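PDB 5A99: polyhedrin from Operophtera brumata cypovirus 19, which forms the crystalline matrix of cypovirus polyhedra, occlusion bodies that probably embed and protect virus particles outside the insect host. Local coordinates for residues A[37-42]-A[47-52]; A[59-64]-A[217-222]; A[66-69]-A[74-77]. All blocks are in the same frame, centred on the assembly; numbering follows the deposited sequence.

Contact 1 (A[37-42]-A[47-52]); sequences LVLYMK and QIIRAQ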
# COMPACT_ATOMS: atom_id res chain seq x y z
N LEU A 37 -8.57 13.26 -5.29
CA LEU A 37 -7.65 14.33 -4.98
C LEU A 37 -7.22 14.91 -6.33
O LEU A 37 -6.56 14.23 -7.13
CB LEU A 37 -6.46 13.80 -4.18
CG LEU A 37 -5.38 14.83 -3.84
CD1 LEU A 37 -5.96 16.07 -3.17
CD2 LEU A 37 -4.31 14.19 -2.94
N VAL A 38 -7.64 16.14 -6.58
CA VAL A 38 -7.37 16.79 -7.85
C VAL A 38 -6.31 17.84 -7.63
O VAL A 38 -6.48 18.74 -6.80
CB VAL A 38 -8.62 17.46 -8.42
CG1 VAL A 38 -8.34 18.08 -9.81
CG2 VAL A 38 -9.75 16.47 -8.47
N LEU A 39 -5.22 17.73 -8.36
CA LEU A 39 -4.10 18.66 -8.20
C LEU A 39 -3.96 19.54 -9.43
O LEU A 39 -3.80 19.05 -10.54
CB LEU A 39 -2.82 17.88 -7.95
CG LEU A 39 -2.95 16.93 -6.76
CD1 LEU A 39 -1.80 15.94 -6.67
CD2 LEU A 39 -3.05 17.74 -5.48
N TYR A 40 -4.05 20.85 -9.21
CA TYR A 40 -3.91 21.80 -10.29
C TYR A 40 -2.47 22.26 -10.36
O TYR A 40 -1.95 22.87 -9.42
CB TYR A 40 -4.87 22.97 -10.09
CG TYR A 40 -6.29 22.49 -9.91
CD1 TYR A 40 -7.11 22.23 -11.00
CD2 TYR A 40 -6.80 22.25 -8.64
CE1 TYR A 40 -8.41 21.77 -10.83
CE2 TYR A 40 -8.09 21.80 -8.46
CZ TYR A 40 -8.88 21.56 -9.56
OH TYR A 40 -10.16 21.10 -9.38
N MET A 41 -1.83 21.94 -11.47
CA MET A 41 -0.40 22.11 -11.59
C MET A 41 -0.06 23.49 -12.16
O MET A 41 -0.94 24.28 -12.55
CB MET A 41 0.18 20.98 -12.45
CG MET A 41 -0.26 19.55 -12.05
SD MET A 41 -0.14 19.09 -10.29
CE MET A 41 1.63 19.05 -10.11
N LYS A 42 1.23 23.79 -12.21
CA LYS A 42 1.70 25.13 -12.56
C LYS A 42 1.52 25.44 -14.05
O LYS A 42 1.56 26.60 -14.46
CB LYS A 42 3.15 25.28 -12.10
CG LYS A 42 3.28 25.25 -10.58
CD LYS A 42 4.70 25.42 -10.06
CE LYS A 42 4.68 25.71 -8.56
NZ LYS A 42 6.01 25.91 -7.95
N GLN A 47 -3.59 16.81 -12.36
CA GLN A 47 -3.33 15.44 -11.97
C GLN A 47 -4.47 14.99 -11.05
O GLN A 47 -4.72 15.60 -10.01
CB GLN A 47 -1.99 15.30 -11.27
CG GLN A 47 -1.70 13.88 -10.84
CD GLN A 47 -0.26 13.66 -10.43
OE1 GLN A 47 0.37 12.69 -10.84
NE2 GLN A 47 0.26 14.55 -9.59
N ILE A 48 -5.16 13.93 -11.46
CA ILE A 48 -6.28 13.37 -10.72
C ILE A 48 -5.87 12.06 -10.07
O ILE A 48 -5.32 11.17 -10.71
CB ILE A 48 -7.50 13.14 -11.65
CG1 ILE A 48 -7.88 14.44 -12.35
CG2 ILE A 48 -8.70 12.59 -10.87
CD1 ILE A 48 -9.13 14.36 -13.22
N ILE A 49 -6.13 11.96 -8.78
CA ILE A 49 -5.93 10.72 -8.04
C ILE A 49 -7.29 10.33 -7.51
O ILE A 49 -7.92 11.09 -6.77
CB ILE A 49 -4.93 10.91 -6.88
CG1 ILE A 49 -3.56 11.32 -7.42
CG2 ILE A 49 -4.78 9.64 -6.07
CD1 ILE A 49 -2.57 11.67 -6.35
N ARG A 50 -7.78 9.16 -7.92
CA ARG A 50 -9.03 8.64 -7.40
C ARG A 50 -8.80 7.40 -6.56
O ARG A 50 -8.21 6.41 -7.00
CB ARG A 50 -10.02 8.28 -8.50
CG ARG A 50 -11.36 7.80 -7.93
CD ARG A 50 -12.36 7.43 -9.01
NE ARG A 50 -12.15 6.10 -9.57
CZ ARG A 50 -12.03 5.83 -10.87
NH1 ARG A 50 -12.05 6.83 -11.76
NH2 ARG A 50 -11.90 4.57 -11.29
N ALA A 51 -9.32 7.47 -5.34
CA ALA A 51 -9.41 6.31 -4.47
C ALA A 51 -10.87 5.88 -4.42
O ALA A 51 -11.78 6.72 -4.49
CB ALA A 51 -8.93 6.66 -3.09
N GLN A 52 -11.09 4.59 -4.28
CA GLN A 52 -12.44 4.07 -4.21
C GLN A 52 -12.49 2.75 -3.46
O GLN A 52 -11.52 1.97 -3.47
CB GLN A 52 -13.03 3.89 -5.61
CG GLN A 52 -12.43 2.75 -6.40
CD GLN A 52 -12.86 2.73 -7.86
OE1 GLN A 52 -13.07 3.77 -8.47
NE2 GLN A 52 -12.98 1.53 -8.43
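Leu39 and Gln47 pair near the turn end of strands 33-40 and 46-53. The strand segments run antiparallel, their axes approaching to 4.8 Å. Leu37 pairs with Ile49 and Leu39 with Gln47, each through two backbone hydrogen bonds. Val38 and Ile48 make the non-hydrogen-bonded pair between them.

Leu39 can be followed outward. Its CB rests 3.6 Å from Gln47 O, the carbonyl that accepts the Leu39 N-H. Its CG sits beside the backbone N (chi1 -55°) and stays 3.9 Å from Gln47 O. The methyls then divide. Leu39 CD1 lies 3.8 Å from Gln47 NE2 and, less closely, 4.4 Å from Ile49 CD1. Leu39 CD2 turns back along its own strand and comes 4.1 Å from Leu37 CD1.

Gln47 lies alongside Leu39 and points the same way. Its chain is extended, with CG anti to the backbone N (chi1 179°), and this brings the amide nitrogen alongside the leucine methyl. The amide end is gripped by the loop beyond the sheet: OE1 accepts from Asn70 ND2, and NE2 reaches Val67 O in a weak bond. Nearer the backbone, Met41 SD comes 4.3 Å from Gln47 CB, so the methionine covers the turn end of this face.

On the face of Leu37, Leu39 and Ile49, Leu66 covers Leu37 and Tyr219 packs on Ile49. Val38 and Ile48 meet loosely on the other face, CG1 to CG1 at 4.5 Å, under Trp233 of helix 225-236. Strands 110-116 and 218-222 flank the pair. The arrangement is a beta hairpin set in the interior of a six-stranded antiparallel sheet, with the helix against one face.

Contact 2 (A[59-64]-A[217-222]); sequences RSYNWD and DLYAHY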
# COMPACT_ATOMS: atom_id res chain seq x y z
N ARG A 59 -6.10 6.84 2.90
CA ARG A 59 -5.00 7.03 1.96
C ARG A 59 -4.05 8.10 2.42
O ARG A 59 -4.45 9.06 3.06
CB ARG A 59 -5.53 7.44 0.58
CG ARG A 59 -6.52 6.48 -0.02
CD ARG A 59 -5.84 5.24 -0.57
NE ARG A 59 -6.81 4.42 -1.29
CZ ARG A 59 -7.64 3.56 -0.70
NH1 ARG A 59 -7.59 3.38 0.61
NH2 ARG A 59 -8.49 2.86 -1.43
N SER A 60 -2.79 7.95 2.05
CA SER A 60 -1.84 9.04 2.23
C SER A 60 -0.90 9.09 1.03
O SER A 60 -0.63 8.07 0.36
CB SER A 60 -1.09 8.93 3.57
OG SER A 60 -0.35 7.73 3.65
N TYR A 61 -0.43 10.29 0.73
CA TYR A 61 0.41 10.52 -0.42
C TYR A 61 1.60 11.37 -0.00
O TYR A 61 1.44 12.43 0.60
CB TYR A 61 -0.40 11.18 -1.54
CG TYR A 61 -1.61 10.36 -1.91
CD1 TYR A 61 -1.53 9.36 -2.86
CD2 TYR A 61 -2.82 10.57 -1.27
CE1 TYR A 61 -2.64 8.59 -3.18
CE2 TYR A 61 -3.93 9.81 -1.58
CZ TYR A 61 -3.84 8.82 -2.53
OH TYR A 61 -4.96 8.07 -2.83
N ASN A 62 2.79 10.86 -0.28
CA ASN A 62 3.98 11.63 -0.01
C ASN A 62 4.17 12.67 -1.11
O ASN A 62 3.53 12.58 -2.16
CB ASN A 62 5.19 10.70 0.09
CG ASN A 62 6.37 11.37 0.74
OD1 ASN A 62 6.22 12.35 1.48
ND2 ASN A 62 7.57 10.87 0.46
N TRP A 63 5.03 13.66 -0.86
CA TRP A 63 5.28 14.75 -1.81
C TRP A 63 5.59 14.23 -3.22
O TRP A 63 5.10 14.78 -4.21
CB TRP A 63 6.43 15.60 -1.28
CG TRP A 63 6.83 16.79 -2.13
CD1 TRP A 63 6.30 18.05 -2.08
CD2 TRP A 63 7.85 16.82 -3.13
NE1 TRP A 63 6.93 18.86 -2.99
CE2 TRP A 63 7.88 18.14 -3.65
CE3 TRP A 63 8.74 15.86 -3.64
CZ2 TRP A 63 8.77 18.52 -4.65
CZ3 TRP A 63 9.62 16.25 -4.64
CH2 TRP A 63 9.63 17.57 -5.13
N ASP A 64 6.38 13.17 -3.31
CA ASP A 64 6.80 12.66 -4.60
C ASP A 64 5.71 11.82 -5.27
O ASP A 64 5.87 11.37 -6.40
CB ASP A 64 8.10 11.86 -4.48
CG ASP A 64 7.92 10.50 -3.83
OD1 ASP A 64 7.08 10.38 -2.91
OD2 ASP A 64 8.61 9.55 -4.25
N ASP A 217 -5.62 2.85 -6.63
CA ASP A 217 -5.83 4.27 -6.86
C ASP A 217 -5.59 4.52 -8.35
O ASP A 217 -4.65 3.98 -8.93
CB ASP A 217 -4.89 5.13 -6.03
CG ASP A 217 -5.23 5.13 -4.55
OD1 ASP A 217 -6.35 4.70 -4.18
OD2 ASP A 217 -4.38 5.58 -3.75
N LEU A 218 -6.45 5.33 -8.95
CA LEU A 218 -6.27 5.69 -10.34
C LEU A 218 -5.56 7.03 -10.43
O LEU A 218 -5.95 7.98 -9.76
CB LEU A 218 -7.62 5.78 -11.06
CG LEU A 218 -7.57 6.16 -12.54
CD1 LEU A 218 -8.68 5.47 -13.33
CD2 LEU A 218 -7.67 7.65 -12.70
N TYR A 219 -4.50 7.08 -11.24
CA TYR A 219 -3.79 8.32 -11.54
C TYR A 219 -4.08 8.74 -12.98
O TYR A 219 -3.99 7.92 -13.89
CB TYR A 219 -2.28 8.11 -11.39
CG TYR A 219 -1.70 8.39 -10.01
CD1 TYR A 219 -1.93 7.54 -8.95
CD2 TYR A 219 -0.89 9.50 -9.80
CE1 TYR A 219 -1.39 7.78 -7.69
CE2 TYR A 219 -0.34 9.76 -8.55
CZ TYR A 219 -0.59 8.90 -7.50
OH TYR A 219 -0.03 9.16 -6.26
N ALA A 220 -4.42 10.00 -13.18
CA ALA A 220 -4.70 10.53 -14.52
C ALA A 220 -4.13 11.92 -14.69
O ALA A 220 -4.07 12.69 -13.74
CB ALA A 220 -6.20 10.56 -14.79
N HIS A 221 -3.72 12.24 -15.92
CA HIS A 221 -3.16 13.54 -16.26
C HIS A 221 -3.96 14.14 -17.42
O HIS A 221 -4.09 13.53 -18.49
CB HIS A 221 -1.68 13.36 -16.64
CG HIS A 221 -0.94 14.65 -16.83
ND1 HIS A 221 -1.43 15.87 -16.42
CD2 HIS A 221 0.27 14.90 -17.39
CE1 HIS A 221 -0.56 16.82 -16.73
NE2 HIS A 221 0.48 16.25 -17.31
N TYR A 222 -4.52 15.33 -17.19
CA TYR A 222 -5.34 16.01 -18.20
C TYR A 222 -4.76 17.38 -18.57
O TYR A 222 -4.25 18.12 -17.72
CB TYR A 222 -6.80 16.15 -17.73
CG TYR A 222 -7.57 14.86 -17.89
CD1 TYR A 222 -8.07 14.48 -19.14
CD2 TYR A 222 -7.76 13.99 -16.82
CE1 TYR A 222 -8.76 13.29 -19.31
CE2 TYR A 222 -8.46 12.79 -16.98
CZ TYR A 222 -8.95 12.44 -18.23
OH TYR A 222 -9.64 11.26 -18.41
O HOH W 1 -8.49 3.07 -4.48
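Asp217 faces Arg59 and Tyr61 and takes one with each carboxylate oxygen. The residues come from two different antiparallel sheets. Arg59 and Tyr61 lie on strand 56-61, within this chain an outer strand of the three-stranded sheet. Asp217 adjoins strand 218-222, within this chain an outer strand of the six-stranded sheet. The contact thus ties together the two sheets of the polyhedrin beta core.

Arg59 and Asp217 run alongside each other, pointing opposite ways. The guanidinium and carboxylate are nearly coplanar, 24° apart. Arg59 NE makes a salt bridge to Asp217 OD1 at 2.9 Å. Asp217 OD1 offers its syn lone pair, in the guanidinium plane. The bend at chi2 of Arg59 (-76°) turns its chain to bring NE there.

Tyr61 and Asp217 point at each other. Tyr61 OH donates to Asp217 OD2 at 2.7 Å, from well above the carboxylate plane (62°). The phenol binds OD2 and the arginine OD1.

Tyr219 OH approaches Tyr61 CD1 obliquely at 3.7 Å, and its hydrogen bond goes to Gln65 O. Ile49 packs against both tyrosines. Water 1 completes the polar cluster: it accepts from Arg59 NH2 at 3.1 Å and lies 2.7 Å from Asp217 OD1.

Contact 3 (A[66-69]-A[74-77]); sequences LVLP and NDEK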
# COMPACT_ATOMS: atom_id res chain seq x y z
N LEU A 66 2.66 13.31 -5.28
CA LEU A 66 1.75 14.42 -5.57
C LEU A 66 2.27 15.35 -6.67
O LEU A 66 1.50 15.95 -7.42
CB LEU A 66 1.48 15.24 -4.30
CG LEU A 66 0.81 14.49 -3.13
CD1 LEU A 66 0.86 15.32 -1.85
CD2 LEU A 66 -0.61 14.14 -3.50
N VAL A 67 3.58 15.49 -6.76
CA VAL A 67 4.17 16.35 -7.78
C VAL A 67 3.94 15.71 -9.15
O VAL A 67 3.56 14.54 -9.25
CB VAL A 67 5.67 16.54 -7.55
CG1 VAL A 67 5.92 17.24 -6.23
CG2 VAL A 67 6.41 15.20 -7.60
N LEU A 68 4.16 16.47 -10.21
CA LEU A 68 4.23 15.91 -11.55
C LEU A 68 5.41 16.54 -12.30
O LEU A 68 5.48 17.76 -12.44
CB LEU A 68 2.92 16.14 -12.31
CG LEU A 68 2.71 15.30 -13.58
CD1 LEU A 68 1.23 15.30 -13.99
CD2 LEU A 68 3.59 15.79 -14.73
N PRO A 69 6.31 15.72 -12.85
CA PRO A 69 6.15 14.28 -13.03
C PRO A 69 6.44 13.46 -11.77
O PRO A 69 7.11 13.92 -10.83
CB PRO A 69 7.19 13.95 -14.11
CG PRO A 69 8.27 14.96 -13.88
CD PRO A 69 7.57 16.21 -13.43
N ASN A 74 4.90 9.84 -15.28
CA ASN A 74 6.23 10.32 -15.63
C ASN A 74 6.26 10.81 -17.08
O ASN A 74 6.97 10.27 -17.92
CB ASN A 74 7.23 9.18 -15.42
CG ASN A 74 8.65 9.66 -15.22
OD1 ASN A 74 8.88 10.78 -14.77
ND2 ASN A 74 9.61 8.81 -15.57
N ASP A 75 5.46 11.84 -17.37
CA ASP A 75 5.29 12.30 -18.75
C ASP A 75 5.85 13.70 -19.00
O ASP A 75 5.62 14.28 -20.06
CB ASP A 75 3.82 12.20 -19.19
CG ASP A 75 2.88 12.93 -18.25
OD1 ASP A 75 3.31 13.89 -17.58
OD2 ASP A 75 1.69 12.54 -18.19
N GLU A 76 6.56 14.25 -18.01
CA GLU A 76 7.30 15.49 -18.19
C GLU A 76 8.73 15.32 -17.63
O GLU A 76 9.01 14.36 -16.90
CB GLU A 76 6.59 16.65 -17.49
CG GLU A 76 5.11 16.88 -17.90
CD GLU A 76 4.95 17.66 -19.21
OE1 GLU A 76 5.98 17.99 -19.84
OE2 GLU A 76 3.80 17.94 -19.60
N LYS A 77 9.63 16.23 -18.00
CA LYS A 77 10.94 16.31 -17.35
C LYS A 77 11.36 17.77 -17.16
O LYS A 77 11.54 18.50 -18.13
CB LYS A 77 12.02 15.58 -18.14
CG LYS A 77 13.38 15.57 -17.43
CD LYS A 77 14.36 14.57 -18.06
CE LYS A 77 15.68 14.51 -17.29
NZ LYS A 77 16.47 15.79 -17.36
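Pro69 and Glu76 make the tightest approach between segments 66-69 and 74-77, and it is a carbon-to-oxygen contact. Pro69 CG lies 3.2 Å from Glu76 O, and Pro69 CB is 3.4 Å from the same oxygen. The prolyl ring is thus pressed against a backbone carbonyl. The cis peptide before Pro69 bends the chain sharply as it enters this turn. Asn74 adds a looser contact of the same kind, with its OD1 3.7 Å from Pro69 CB. No hydrogen bond joins the two segments.

The apolar contacts are made by Leu68 and by the carbon part of Glu76. Leu68 CD2 touches Glu76 CG at 3.7 Å. Pro69 CD meets Glu76 CB at 4.2 Å. The Pro69 and Glu76 side chains are roughly perpendicular. Glu76 CG stands beside the backbone N (chi1 -55°), which lays it against the leucine methyl. The bend at chi2 (-81°) then takes the carboxylate away from segment 66-69.

Both segments belong to the irregular connection between strand 56-61 and helix 81-92. The chain folds back on itself here, with Pro69 and Asn74 at the neck of the turn, their CA atoms 4.7 Å apart. Met41 and His221 also pack on Leu68, and so join the turn to the six-stranded sheet.

The charged groups are those of Asp75 and Glu76. Asp75 reaches across to Leu68, and its OD1 rests 3.4 Å from Leu68 CD2. This oxygen is buried and has no hydrogen-bonding partner in the model, which probably carries an energetic cost. Asp75 OD2 and Glu76 OE2 both look to Arg85 of the second subunit, in long, weak ion pairs.

The centres of contacts 1 and 2 are about 6 Å apart. Contact 3 lies about 12 Å from contact 1 and 11 Å from contact 2. Along the chain, contact 1 is complete by residue 52, ahead of contact 2, and contact 3 falls wholly between the two segments of contact 2. Contacts 1 and 2 share the six-stranded sheet, where strands 46-53 and 218-222 are neighbours; Ile48 N probably bonds to Ala220 O. Contact 3 joins them through the loop: Leu66 CD2 packs on Tyr61 CB, and Met41 CE on Leu68 N. All three reach the second subunit, so this compact region links the chain's core to the trimer interface.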